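Local coordinates for protein DNA polymerase beta (Leishmania infantum, PDB 4P4M) that probably acts in DNA repair as a family X DNA polymerase, adding 2'-deoxyribonucleotides from their triphosphates to a DNA strand in a magnesium-containing active site, at residues A[164-169]-A[248-253]; A[199-204]-A[218-223]; A[357-362]-A[368-373]. All coordinates share one frame; numbering follows the deposited sequence. Where two conformers were deposited one is given.

Interaction 1 of 3, residues A[164-169]-A[248-253]; sequences ENYLRE and GRLPPR
Tyr166 and Leu250 mark the closest approach of the two backbones, with CA atoms 8.1 Å apart. Residues 164-169 are regular helix in the middle of helix 157-175, whereas 248-253 is an extended loop that leaves strand 243-248 at Gly248. No hydrogen bond joins them, so the gap is bridged by side chains alone, over a small patch in which Leu250 is buried and Pro251 lies at the surface. The helix contributes a single side chain, Tyr166, which sets out toward the loop. Its CG stands trans to the backbone N (chi1 -173°), which carries the ring outward from the helix to the proline. Two apolar contacts result, at two places along the tyrosine, the CB and the ring. Near the root, Leu250 CD2 lies 4.0 Å from Tyr166 CB; although the leucine side chain leaves its backbone across the line between the segments, its end comes nearer. Farther out, Pro251 CD sits 4.0 Å from Tyr166 CE1, the pyrrolidine and the phenol meeting at a slant. Tyr232 stacks on the Tyr166 ring, and Leu227 of helix 219-229 also touches this side chain. Leu250 meanwhile packs on Glu159, Leu162 and His163, one to two turns earlier in the helix. The arrangement joins helix 157-175 to the loop that continues strand 243-248 of the sheet in the polymerase beta palm, away from the nucleotide and metal sites.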
ATOM      1  N   GLU A 164     -13.439   1.201  -5.917  1.00 16.88           N
ATOM      2  CA  GLU A 164     -13.260  -0.189  -6.344  1.00 19.18           C
ATOM      3  C   GLU A 164     -13.806  -0.427  -7.759  1.00 22.67           C
ATOM      4  O   GLU A 164     -13.128  -1.015  -8.609  1.00 20.85           O
ATOM      5  CB  GLU A 164     -13.918  -1.159  -5.360  1.00 21.00           C
ATOM      6  CG  GLU A 164     -13.700  -2.627  -5.732  1.00 23.84           C
ATOM      7  CD  GLU A 164     -13.994  -3.566  -4.572  1.00 33.63           C
ATOM      8  OE1 GLU A 164     -15.110  -3.493  -4.025  1.00 31.23           O
ATOM      9  OE2 GLU A 164     -13.099  -4.353  -4.195  1.00 40.84           O
ATOM     10  N   ASN A 165     -15.038   0.010  -8.005  1.00 20.65           N
ATOM     11  CA  ASN A 165     -15.663  -0.201  -9.311  1.00 24.38           C
ATOM     12  C   ASN A 165     -14.918   0.533 -10.426  1.00 23.71           C
ATOM     13  O   ASN A 165     -14.751   0.005 -11.528  1.00 20.97           O
ATOM     14  CB  ASN A 165     -17.136   0.238  -9.295  1.00 27.90           C
ATOM     15  CG  ASN A 165     -17.995  -0.602  -8.354  1.00 32.11           C
ATOM     16  OD1 ASN A 165     -17.596  -1.684  -7.924  1.00 34.19           O
ATOM     17  ND2 ASN A 165     -19.182  -0.105  -8.037  1.00 34.10           N
ATOM     18  N   TYR A 166     -14.472   1.753 -10.130  1.00 21.44           N
ATOM     19  CA  TYR A 166     -13.757   2.580 -11.097  1.00 21.97           C
ATOM     20  C   TYR A 166     -12.433   1.931 -11.498  1.00 22.76           C
ATOM     21  O   TYR A 166     -12.133   1.796 -12.684  1.00 22.25           O
ATOM     22  CB  TYR A 166     -13.505   3.989 -10.531  1.00 22.38           C
ATOM     23  CG  TYR A 166     -12.905   4.971 -11.525  1.00 22.05           C
ATOM     24  CD1 TYR A 166     -13.718   5.739 -12.349  1.00 25.89           C
ATOM     25  CD2 TYR A 166     -11.528   5.123 -11.638  1.00 20.97           C
ATOM     26  CE1 TYR A 166     -13.168   6.641 -13.264  1.00 26.69           C
ATOM     27  CE2 TYR A 166     -10.971   6.022 -12.544  1.00 18.51           C
ATOM     28  CZ  TYR A 166     -11.796   6.771 -13.354  1.00 23.79           C
ATOM     29  OH  TYR A 166     -11.236   7.654 -14.249  1.00 23.44           O
ATOM     30  N   LEU A 167     -11.635   1.539 -10.509  1.00 19.51           N
ATOM     31  CA  LEU A 167     -10.328   0.935 -10.791  1.00 20.20           C
ATOM     32  C   LEU A 167     -10.477  -0.392 -11.547  1.00 18.18           C
ATOM     33  O   LEU A 167      -9.690  -0.685 -12.462  1.00 20.30           O
ATOM     34  CB  LEU A 167      -9.523   0.743  -9.496  1.00 16.79           C
ATOM     35  CG  LEU A 167      -9.010   2.048  -8.849  1.00 18.31           C
ATOM     36  CD1 LEU A 167      -8.547   1.815  -7.417  1.00 20.09           C
ATOM     37  CD2 LEU A 167      -7.888   2.684  -9.680  1.00 18.91           C
ATOM     38  N   ARG A 168     -11.482  -1.192 -11.175  1.00 17.96           N
ATOM     39  CA  ARG A 168     -11.738  -2.461 -11.875  1.00 19.94           C
ATOM     40  C   ARG A 168     -12.121  -2.239 -13.344  1.00 25.20           C
ATOM     41  O   ARG A 168     -11.643  -2.941 -14.252  1.00 20.00           O
ATOM     42  CB  ARG A 168     -12.836  -3.278 -11.168  1.00 21.83           C
ATOM     43  CG  ARG A 168     -12.375  -3.944  -9.879  1.00 30.14           C
ATOM     44  CD  ARG A 168     -13.444  -4.883  -9.308  1.00 36.93           C
ATOM     45  NE  ARG A 168     -12.882  -5.752  -8.281  1.00 33.06           N
ATOM     46  CZ  ARG A 168     -13.592  -6.346  -7.332  1.00 46.71           C
ATOM     47  NH1 ARG A 168     -14.909  -6.159  -7.271  1.00 40.39           N
ATOM     48  NH2 ARG A 168     -12.983  -7.123  -6.443  1.00 38.44           N
ATOM     49  N   GLU A 169     -13.003  -1.277 -13.577  1.00 20.00           N
ATOM     50  CA  GLU A 169     -13.385  -0.947 -14.939  1.00 22.66           C
ATOM     51  C   GLU A 169     -12.193  -0.460 -15.771  1.00 21.24           C
ATOM     52  O   GLU A 169     -12.008  -0.911 -16.901  1.00 22.03           O
ATOM     53  CB  GLU A 169     -14.515   0.092 -14.965  1.00 25.47           C
ATOM     54  CG  GLU A 169     -14.906   0.495 -16.378  1.00 32.29           C
ATOM     55  CD  GLU A 169     -16.000   1.548 -16.415  1.00 51.78           C
ATOM     56  OE1 GLU A 169     -15.668   2.754 -16.480  1.00 40.93           O
ATOM     57  OE2 GLU A 169     -17.191   1.167 -16.388  1.00 53.56           O
ATOM     58  N   GLY A 248      -5.839  10.183  -5.850  1.00 18.95           N
ATOM     59  CA  GLY A 248      -6.849   9.884  -6.850  1.00 15.26           C
ATOM     60  C   GLY A 248      -8.200  10.498  -6.496  1.00 19.67           C
ATOM     61  O   GLY A 248      -8.636  10.457  -5.347  1.00 19.03           O
ATOM     62  N   ARG A 249      -8.867  11.069  -7.490  1.00 16.58           N
ATOM     63  CA  ARG A 249     -10.146  11.755  -7.263  1.00 18.13           C
ATOM     64  C   ARG A 249     -11.178  11.271  -8.275  1.00 23.23           C
ATOM     65  O   ARG A 249     -10.945  11.370  -9.482  1.00 20.27           O
ATOM     66  CB  ARG A 249      -9.954  13.267  -7.422  1.00 21.41           C
ATOM     67  CG  ARG A 249     -11.181  14.117  -7.051  1.00 22.85           C
ATOM     68  CD  ARG A 249     -11.064  15.563  -7.560  1.00 21.04           C
ATOM     69  NE  ARG A 249      -9.848  16.270  -7.140  1.00 21.81           N
ATOM     70  CZ  ARG A 249      -9.757  17.101  -6.100  1.00 24.80           C
ATOM     71  NH1 ARG A 249     -10.805  17.331  -5.309  1.00 20.40           N
ATOM     72  NH2 ARG A 249      -8.598  17.699  -5.837  1.00 20.18           N
ATOM     73  N   LEU A 250     -12.307  10.741  -7.801  1.00 20.83           N
ATOM     74  CA  LEU A 250     -13.384  10.333  -8.708  1.00 19.60           C
ATOM     75  C   LEU A 250     -13.891  11.548  -9.503  1.00 21.73           C
ATOM     76  O   LEU A 250     -13.949  12.659  -8.981  1.00 20.69           O
ATOM     77  CB  LEU A 250     -14.549   9.699  -7.927  1.00 23.69           C
ATOM     78  CG  LEU A 250     -14.310   8.357  -7.212  1.00 26.88           C
ATOM     79  CD1 LEU A 250     -15.336   8.150  -6.108  1.00 21.66           C
ATOM     80  CD2 LEU A 250     -14.321   7.164  -8.192  1.00 23.23           C
ATOM     81  N   PRO A 251     -14.242  11.344 -10.783  1.00 25.66           N
ATOM     82  CA  PRO A 251     -14.777  12.461 -11.567  1.00 27.84           C
ATOM     83  C   PRO A 251     -16.135  12.916 -11.024  1.00 28.59           C
ATOM     84  O   PRO A 251     -16.830  12.124 -10.369  1.00 29.25           O
ATOM     85  CB  PRO A 251     -14.925  11.868 -12.981  1.00 27.01           C
ATOM     86  CG  PRO A 251     -15.030  10.415 -12.774  1.00 33.18           C
ATOM     87  CD  PRO A 251     -14.176  10.096 -11.564  1.00 26.81           C
ATOM     88  N   PRO A 252     -16.503  14.176 -11.280  1.00 31.47           N
ATOM     89  CA  PRO A 252     -17.781  14.705 -10.790  1.00 37.63           C
ATOM     90  C   PRO A 252     -18.953  13.874 -11.305  1.00 42.70           C
ATOM     91  O   PRO A 252     -18.918  13.393 -12.440  1.00 34.88           O
ATOM     92  CB  PRO A 252     -17.832  16.110 -11.387  1.00 38.08           C
ATOM     93  CG  PRO A 252     -16.413  16.475 -11.637  1.00 32.68           C
ATOM     94  CD  PRO A 252     -15.715  15.195 -11.993  1.00 28.12           C
ATOM     95  N   ARG A 253     -19.969  13.698 -10.468  1.00 40.31           N
ATOM     96  CA  ARG A 253     -21.135  12.902 -10.823  1.00 47.51           C
ATOM     97  C   ARG A 253     -22.369  13.795 -10.882  1.00 57.59           C
ATOM     98  O   ARG A 253     -22.645  14.543  -9.941  1.00 48.97           O
ATOM     99  CB  ARG A 253     -21.340  11.782  -9.796  1.00 57.00           C
ATOM    100  CG  ARG A 253     -22.595  10.951 -10.005  1.00 64.15           C
TER

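Interaction 2 of 3, residues A[199-204]-A[218-223]; sequences AILSRT and GVLGHF
Leu201 meets Leu220 and Phe223 where a helix packs on the sheet of the polymerase beta palm, the nucleotidyltransferase-type domain whose strand 193-203 also carries the magnesium ligands Asp196 and Asp198. The contact is wholly buried and apolar. Leu201 sends its side chain straight from the strand at helix 219-229, with CG trans to the backbone N (chi1 173°), and its CD2 methyl is the atom that reaches both partners. Leu220 has nearly the same pair of torsions, but its side chain sets out across the line between the segments and only its end comes nearer to the strand. Its CD1 methyl comes to 4.2 Å from Leu201 CD2. Phe223, one turn along the helix, points directly at the strand and offers its ring obliquely to the same methyl. Val219 also faces the strand, just after Gly218 at the N-cap position, but stays too distant for close packing with Leu201. Cys171 and Leu175 of helix 157-175 and Leu276 of strand 270-277 also touch Leu201. The second grip on the leucine methyl is the ring contact, Leu201 CD2 to Phe223 CD2 at 4.2 Å.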
ATOM      1  N   ALA A 199      -5.006  -1.018  -2.974  1.00 16.99           N
ATOM      2  CA  ALA A 199      -5.349  -1.899  -4.085  1.00 19.22           C
ATOM      3  C   ALA A 199      -4.220  -2.885  -4.413  1.00 16.95           C
ATOM      4  O   ALA A 199      -3.038  -2.544  -4.305  1.00 17.78           O
ATOM      5  CB  ALA A 199      -5.704  -1.072  -5.325  1.00 18.42           C
ATOM      6  N   ILE A 200      -4.603  -4.105  -4.794  1.00 15.84           N
ATOM      7  CA  ILE A 200      -3.678  -5.077  -5.386  1.00 16.64           C
ATOM      8  C   ILE A 200      -4.005  -5.253  -6.863  1.00 15.43           C
ATOM      9  O   ILE A 200      -5.162  -5.486  -7.238  1.00 18.97           O
ATOM     10  CB  ILE A 200      -3.785  -6.478  -4.712  1.00 16.16           C
ATOM     11  CG1 ILE A 200      -3.402  -6.400  -3.236  1.00 18.11           C
ATOM     12  CG2 ILE A 200      -2.904  -7.518  -5.462  1.00 15.86           C
ATOM     13  CD1 ILE A 200      -3.762  -7.680  -2.443  1.00 25.94           C
ATOM     14  N   LEU A 201      -2.980  -5.118  -7.700  1.00 14.49           N
ATOM     15  CA  LEU A 201      -3.087  -5.413  -9.122  1.00 13.16           C
ATOM     16  C   LEU A 201      -2.352  -6.732  -9.380  1.00 13.63           C
ATOM     17  O   LEU A 201      -1.198  -6.880  -8.994  1.00 15.94           O
ATOM     18  CB  LEU A 201      -2.454  -4.270  -9.923  1.00 15.02           C
ATOM     19  CG  LEU A 201      -2.301  -4.447 -11.436  1.00 16.84           C
ATOM     20  CD1 LEU A 201      -3.675  -4.537 -12.116  1.00 17.21           C
ATOM     21  CD2 LEU A 201      -1.459  -3.311 -12.027  1.00 18.76           C
ATOM     22  N   SER A 202      -3.012  -7.696 -10.018  1.00 15.48           N
ATOM     23  CA  SER A 202      -2.371  -8.989 -10.254  1.00 16.11           C
ATOM     24  C   SER A 202      -2.939  -9.711 -11.477  1.00 21.85           C
ATOM     25  O   SER A 202      -4.078  -9.459 -11.883  1.00 18.90           O
ATOM     26  CB  SER A 202      -2.515  -9.884  -9.018  1.00 23.01           C
ATOM     27  OG  SER A 202      -3.881 -10.214  -8.764  1.00 18.98           O
ATOM     28  N   ARG A 203      -2.142 -10.604 -12.064  1.00 17.83           N
ATOM     29  CA  ARG A 203      -2.627 -11.440 -13.166  1.00 16.90           C
ATOM     30  C   ARG A 203      -3.515 -12.562 -12.629  1.00 18.43           C
ATOM     31  O   ARG A 203      -3.278 -13.088 -11.539  1.00 21.45           O
ATOM     32  CB  ARG A 203      -1.451 -12.014 -13.978  1.00 19.35           C
ATOM     33  CG  ARG A 203      -0.720 -10.949 -14.832  1.00 20.85           C
ATOM     34  CD  ARG A 203       0.571 -11.515 -15.463  1.00 20.30           C
ATOM     35  NE  ARG A 203       0.331 -12.503 -16.530  1.00 20.25           N
ATOM     36  CZ  ARG A 203      -0.019 -12.179 -17.771  1.00 24.13           C
ATOM     37  NH1 ARG A 203      -0.182 -10.901 -18.097  1.00 24.29           N
ATOM     38  NH2 ARG A 203      -0.200 -13.123 -18.693  1.00 22.56           N
ATOM     39  N   THR A 204      -4.537 -12.938 -13.394  1.00 18.67           N
ATOM     40  CA  THR A 204      -5.478 -13.953 -12.938  1.00 22.90           C
ATOM     41  C   THR A 204      -4.884 -15.362 -13.044  1.00 25.23           C
ATOM     42  O   THR A 204      -3.881 -15.582 -13.733  1.00 22.32           O
ATOM     43  CB  THR A 204      -6.765 -13.940 -13.773  1.00 26.77           C
ATOM     44  OG1 THR A 204      -6.454 -14.366 -15.105  1.00 27.33           O
ATOM     45  CG2 THR A 204      -7.394 -12.529 -13.803  1.00 22.81           C
ATOM     46  N   GLY A 218       6.640  -3.329 -17.129  1.00 24.92           N
ATOM     47  CA  GLY A 218       6.240  -1.931 -17.029  1.00 24.29           C
ATOM     48  C   GLY A 218       4.732  -1.734 -16.868  1.00 24.37           C
ATOM     49  O   GLY A 218       4.214  -0.626 -17.033  1.00 21.36           O
ATOM     50  N   VAL A 219       4.013  -2.801 -16.541  1.00 20.53           N
ATOM     51  CA  VAL A 219       2.549  -2.726 -16.500  1.00 22.53           C
ATOM     52  C   VAL A 219       1.994  -1.746 -15.448  1.00 25.09           C
ATOM     53  O   VAL A 219       0.996  -1.060 -15.695  1.00 18.80           O
ATOM     54  CB  VAL A 219       1.871  -4.131 -16.375  1.00 26.10           C
ATOM     55  CG1 VAL A 219       2.204  -4.783 -15.048  1.00 20.62           C
ATOM     56  CG2 VAL A 219       0.353  -4.004 -16.537  1.00 26.15           C
ATOM     57  N   LEU A 220       2.622  -1.663 -14.278  1.00 16.59           N
ATOM     58  CA  LEU A 220       2.103  -0.731 -13.268  1.00 18.14           C
ATOM     59  C   LEU A 220       2.143   0.699 -13.815  1.00 16.30           C
ATOM     60  O   LEU A 220       1.193   1.480 -13.660  1.00 18.03           O
ATOM     61  CB  LEU A 220       2.886  -0.839 -11.953  1.00 17.61           C
ATOM     62  CG  LEU A 220       2.386   0.101 -10.835  1.00 20.31           C
ATOM     63  CD1 LEU A 220       0.893  -0.141 -10.553  1.00 16.85           C
ATOM     64  CD2 LEU A 220       3.217  -0.070  -9.564  1.00 19.85           C
ATOM     65  N   GLY A 221       3.251   1.034 -14.465  1.00 18.27           N
ATOM     66  CA  GLY A 221       3.433   2.352 -15.044  1.00 18.91           C
ATOM     67  C   GLY A 221       2.437   2.642 -16.156  1.00 26.30           C
ATOM     68  O   GLY A 221       1.966   3.769 -16.284  1.00 21.52           O
ATOM     69  N   HIS A 222       2.117   1.631 -16.963  1.00 21.35           N
ATOM     70  CA  HIS A 222       1.103   1.784 -18.005  1.00 26.53           C
ATOM     71  C   HIS A 222      -0.285   2.057 -17.417  1.00 18.85           C
ATOM     72  O   HIS A 222      -1.041   2.891 -17.941  1.00 20.82           O
ATOM     73  CB  HIS A 222       1.046   0.538 -18.906  1.00 26.54           C
ATOM     74  CG  HIS A 222       2.301   0.301 -19.692  1.00 40.40           C
ATOM     75  ND1 HIS A 222       3.085   1.328 -20.171  1.00 56.50           N
ATOM     76  CD2 HIS A 222       2.902  -0.848 -20.081  1.00 45.34           C
ATOM     77  CE1 HIS A 222       4.119   0.821 -20.823  1.00 55.96           C
ATOM     78  NE2 HIS A 222       4.031  -0.494 -20.784  1.00 45.75           N
ATOM     79  N   PHE A 223      -0.628   1.339 -16.346  1.00 17.21           N
ATOM     80  CA  PHE A 223      -1.916   1.524 -15.669  1.00 17.39           C
ATOM     81  C   PHE A 223      -1.999   2.926 -15.046  1.00 21.24           C
ATOM     82  O   PHE A 223      -3.016   3.624 -15.159  1.00 17.15           O
ATOM     83  CB  PHE A 223      -2.102   0.422 -14.606  1.00 17.05           C
ATOM     84  CG  PHE A 223      -3.445   0.439 -13.906  1.00 19.09           C
ATOM     85  CD1 PHE A 223      -4.631   0.493 -14.630  1.00 20.86           C
ATOM     86  CD2 PHE A 223      -3.516   0.353 -12.517  1.00 16.82           C
ATOM     87  CE1 PHE A 223      -5.865   0.486 -13.977  1.00 19.75           C
ATOM     88  CE2 PHE A 223      -4.740   0.339 -11.866  1.00 17.66           C
ATOM     89  CZ  PHE A 223      -5.916   0.398 -12.598  1.00 18.06           C
TER

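Interaction 3 of 3, residues A[357-362]-A[368-373]; sequences RSEQDV and MPYAKP
Tyr370 lies against the start of helix 359-365 in the polymerase beta thumb, where the chain leaving that short helix folds back over its first turn and the CA atoms of Gln360 and Tyr370 approach to 6.1 Å. The tight part is the crossing of these two side chains, at about a right angle, in the conformer of Gln360 given, one of two deposited. Here Gln360 bends at chi2 (91°) and brings its amide onto the root of the tyrosine, OE1 lying 3.4 Å from Tyr370 CG, with the amide and phenol planes 27° apart. Its amide nitrogen bonds to Asp364; these details may differ in the other conformer. Tyr370 is aimed at the helix, with CG trans to its backbone N (chi1 178°), and Phe363 meets its ring edge-to-face.

The looser part lies at the phenol end. Tyr370 OH and Glu359 OE1 are 4.2 Å apart and do not bond; one water bridges them, donating to Glu359 OE1 and hydrogen-bonded to Tyr370 OH. That carboxylate oxygen also forms salt bridges with Arg188 and Arg376, so its negative charge is probably well compensated although Glu359 is buried. At the other end of the residue, a second water accepts from Tyr370 N, while its link to Gln360 is weak. The helix start is held by a capping box: Ser358 OG accepts from Asp361 N, and Ser358 N reaches Asp361 OD2 from above the carboxylate plane. A further donor to the same oxygen, nearly head-on, is Arg357 N, 2.8 Å from Asp361 OD2.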
ATOM      1  N   ARG A 357      -3.372 -21.648  -1.463  1.00 19.52           N
ATOM      2  CA  ARG A 357      -4.383 -21.139  -2.386  1.00 20.45           C
ATOM      3  C   ARG A 357      -5.355 -20.183  -1.711  1.00 22.23           C
ATOM      4  O   ARG A 357      -6.078 -19.448  -2.391  1.00 21.36           O
ATOM      5  CB  ARG A 357      -5.165 -22.284  -3.046  1.00 27.81           C
ATOM      6  CG  ARG A 357      -6.160 -22.979  -2.134  1.00 34.35           C
ATOM      7  CD  ARG A 357      -7.283 -23.657  -2.926  1.00 41.40           C
ATOM      8  NE  ARG A 357      -8.502 -22.854  -2.936  1.00 50.40           N
ATOM      9  CZ  ARG A 357      -9.385 -22.834  -1.944  1.00 45.02           C
ATOM     10  NH1 ARG A 357      -9.182 -23.574  -0.864  1.00 48.34           N
ATOM     11  NH2 ARG A 357     -10.467 -22.074  -2.027  1.00 49.02           N
ATOM     12  N   SER A 358      -5.374 -20.187  -0.382  1.00 20.95           N
ATOM     13  CA  SER A 358      -6.327 -19.374   0.387  1.00 20.53           C
ATOM     14  C   SER A 358      -5.693 -18.782   1.643  1.00 23.54           C
ATOM     15  O   SER A 358      -4.659 -19.280   2.121  1.00 19.33           O
ATOM     16  CB  SER A 358      -7.520 -20.238   0.814  1.00 21.62           C
ATOM     17  OG  SER A 358      -7.121 -21.226   1.766  1.00 21.66           O
ATOM     18  N   GLU A 359      -6.303 -17.725   2.184  1.00 17.87           N
ATOM     19  CA  GLU A 359      -5.880 -17.211   3.490  1.00 19.94           C
ATOM     20  C   GLU A 359      -5.987 -18.304   4.553  1.00 19.49           C
ATOM     21  O   GLU A 359      -5.094 -18.451   5.397  1.00 21.47           O
ATOM     22  CB  GLU A 359      -6.715 -15.995   3.914  1.00 20.69           C
ATOM     23  CG  GLU A 359      -6.581 -14.778   2.980  1.00 19.69           C
ATOM     24  CD  GLU A 359      -7.366 -13.573   3.485  1.00 19.90           C
ATOM     25  OE1 GLU A 359      -8.575 -13.724   3.791  1.00 20.79           O
ATOM     26  OE2 GLU A 359      -6.772 -12.477   3.577  1.00 20.73           O
ATOM     27  N   GLN A 360      -7.083 -19.064   4.517  1.00 18.58           N
ATOM     28  CA  GLN A 360      -7.296 -20.154   5.480  0.60 19.80           C
ATOM     29  C   GLN A 360      -6.113 -21.125   5.521  1.00 20.63           C
ATOM     30  O   GLN A 360      -5.735 -21.612   6.602  1.00 22.54           O
ATOM     31  CB  GLN A 360      -8.603 -20.912   5.185  0.60 22.24           C
ATOM     32  CG  GLN A 360      -8.814 -22.196   6.024  0.60 24.15           C
ATOM     33  CD  GLN A 360      -9.572 -21.961   7.327  0.60 27.81           C
ATOM     34  OE1 GLN A 360     -10.694 -21.263   7.238  0.60 29.33           O
ATOM     35  NE2 GLN A 360      -9.166 -22.430   8.396  0.60 33.41           N
ATOM     36  N   ASP A 361      -5.529 -21.423   4.358  1.00 19.49           N
ATOM     37  CA  ASP A 361      -4.364 -22.316   4.310  1.00 21.57           C
ATOM     38  C   ASP A 361      -3.255 -21.828   5.251  1.00 23.54           C
ATOM     39  O   ASP A 361      -2.626 -22.623   5.950  1.00 21.51           O
ATOM     40  CB  ASP A 361      -3.755 -22.392   2.906  1.00 17.80           C
ATOM     41  CG  ASP A 361      -4.554 -23.263   1.944  1.00 20.57           C
ATOM     42  OD1 ASP A 361      -5.282 -24.183   2.383  1.00 22.01           O
ATOM     43  OD2 ASP A 361      -4.428 -23.017   0.723  1.00 22.85           O
ATOM     44  N   VAL A 362      -2.991 -20.523   5.225  1.00 18.74           N
ATOM     45  CA  VAL A 362      -1.925 -19.933   6.045  1.00 19.47           C
ATOM     46  C   VAL A 362      -2.220 -20.053   7.545  1.00 21.95           C
ATOM     47  O   VAL A 362      -1.345 -20.448   8.326  1.00 19.21           O
ATOM     48  CB  VAL A 362      -1.665 -18.445   5.675  1.00 21.87           C
ATOM     49  CG1 VAL A 362      -0.556 -17.854   6.551  1.00 19.22           C
ATOM     50  CG2 VAL A 362      -1.314 -18.319   4.188  1.00 21.43           C
ATOM     51  N   MET A 368      -3.150 -21.397  13.762  1.00 25.74           N
ATOM     52  CA  MET A 368      -3.975 -20.305  14.280  1.00 27.03           C
ATOM     53  C   MET A 368      -5.414 -20.448  13.806  1.00 26.48           C
ATOM     54  O   MET A 368      -5.650 -20.788  12.655  1.00 26.45           O
ATOM     55  CB  MET A 368      -3.455 -18.952  13.780  1.00 27.06           C
ATOM     56  CG  MET A 368      -2.007 -18.658  14.105  1.00 28.76           C
ATOM     57  SD  MET A 368      -1.449 -17.157  13.260  1.00 37.52           S
ATOM     58  CE  MET A 368      -2.605 -15.931  13.880  1.00 31.52           C
ATOM     59  N   PRO A 369      -6.385 -20.148  14.683  1.00 31.01           N
ATOM     60  CA  PRO A 369      -7.801 -20.187  14.292  1.00 32.23           C
ATOM     61  C   PRO A 369      -8.093 -19.169  13.196  1.00 29.05           C
ATOM     62  O   PRO A 369      -7.658 -18.026  13.320  1.00 29.09           O
ATOM     63  CB  PRO A 369      -8.537 -19.756  15.567  1.00 34.63           C
ATOM     64  CG  PRO A 369      -7.543 -19.873  16.664  1.00 40.96           C
ATOM     65  CD  PRO A 369      -6.200 -19.663  16.060  1.00 35.18           C
ATOM     66  N   TYR A 370      -8.832 -19.562  12.164  1.00 27.60           N
ATOM     67  CA  TYR A 370      -9.207 -18.626  11.105  1.00 29.65           C
ATOM     68  C   TYR A 370      -9.956 -17.425  11.673  1.00 30.95           C
ATOM     69  O   TYR A 370     -10.817 -17.579  12.541  1.00 25.87           O
ATOM     70  CB  TYR A 370     -10.073 -19.304  10.032  1.00 26.91           C
ATOM     71  CG  TYR A 370     -10.495 -18.333   8.954  1.00 25.76           C
ATOM     72  CD1 TYR A 370      -9.606 -17.948   7.952  1.00 24.94           C
ATOM     73  CD2 TYR A 370     -11.765 -17.761   8.961  1.00 27.52           C
ATOM     74  CE1 TYR A 370      -9.976 -17.037   6.979  1.00 24.26           C
ATOM     75  CE2 TYR A 370     -12.148 -16.854   7.991  1.00 31.64           C
ATOM     76  CZ  TYR A 370     -11.251 -16.492   7.004  1.00 28.20           C
ATOM     77  OH  TYR A 370     -11.634 -15.583   6.043  1.00 28.89           O
ATOM     78  N   ALA A 371      -9.631 -16.234  11.177  1.00 26.04           N
ATOM     79  CA  ALA A 371     -10.372 -15.022  11.526  1.00 28.35           C
ATOM     80  C   ALA A 371     -10.857 -14.333  10.255  1.00 27.46           C
ATOM     81  O   ALA A 371     -10.074 -14.126   9.324  1.00 25.73           O
ATOM     82  CB  ALA A 371      -9.495 -14.077  12.340  1.00 27.86           C
ATOM     83  N   LYS A 372     -12.141 -13.993  10.198  1.00 25.00           N
ATOM     84  CA  LYS A 372     -12.654 -13.207   9.066  1.00 27.97           C
ATOM     85  C   LYS A 372     -11.962 -11.842   9.051  1.00 23.97           C
ATOM     86  O   LYS A 372     -11.541 -11.361  10.094  1.00 25.23           O
ATOM     87  CB  LYS A 372     -14.161 -12.994   9.193  1.00 29.80           C
ATOM     88  CG  LYS A 372     -15.008 -14.266   9.106  1.00 34.32           C
ATOM     89  CD  LYS A 372     -16.440 -13.965   9.537  1.00 49.74           C
ATOM     90  CE  LYS A 372     -17.358 -15.162   9.323  1.00 68.65           C
ATOM     91  NZ  LYS A 372     -17.587 -15.436   7.874  1.00 76.62           N
ATOM     92  N   PRO A 373     -11.848 -11.209   7.871  1.00 24.08           N
ATOM     93  CA  PRO A 373     -11.242  -9.866   7.799  1.00 24.45           C
ATOM     94  C   PRO A 373     -11.779  -8.866   8.833  1.00 26.68           C
ATOM     95  O   PRO A 373     -11.004  -8.117   9.434  1.00 26.93           O
ATOM     96  CB  PRO A 373     -11.603  -9.406   6.381  1.00 23.64           C
ATOM     97  CG  PRO A 373     -11.588 -10.696   5.587  1.00 25.16           C
ATOM     98  CD  PRO A 373     -12.248 -11.701   6.537  1.00 25.85           C
TER
HETATM   99  O   HOH W   1     -10.465 -15.707   3.457  1.00 25.79           O
HETATM  100  O   HOH W   2      -9.559 -22.348  11.781  1.00 34.26           O

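How the interactions relate
From the N terminus, helix 157-175 comes first, and interaction 1 closes a long loop when the chain returns after strand 243-248. Interaction 2 is nested inside that loop: strand 193-203 runs through the sheet, and after an irregular connection helix 219-229 comes back onto it. The two meet physically, Leu167 O lying 3.9 Å from Phe223 CZ, so helices 157-175 and 219-229 touch each other on one face of the palm sheet. Interaction 3 follows in series, closing a short loop within the thumb that contains the end of helix 359-365, with its centre about 30 Å from that of interaction 1 and about 25 Å from that of interaction 2, and touches neither.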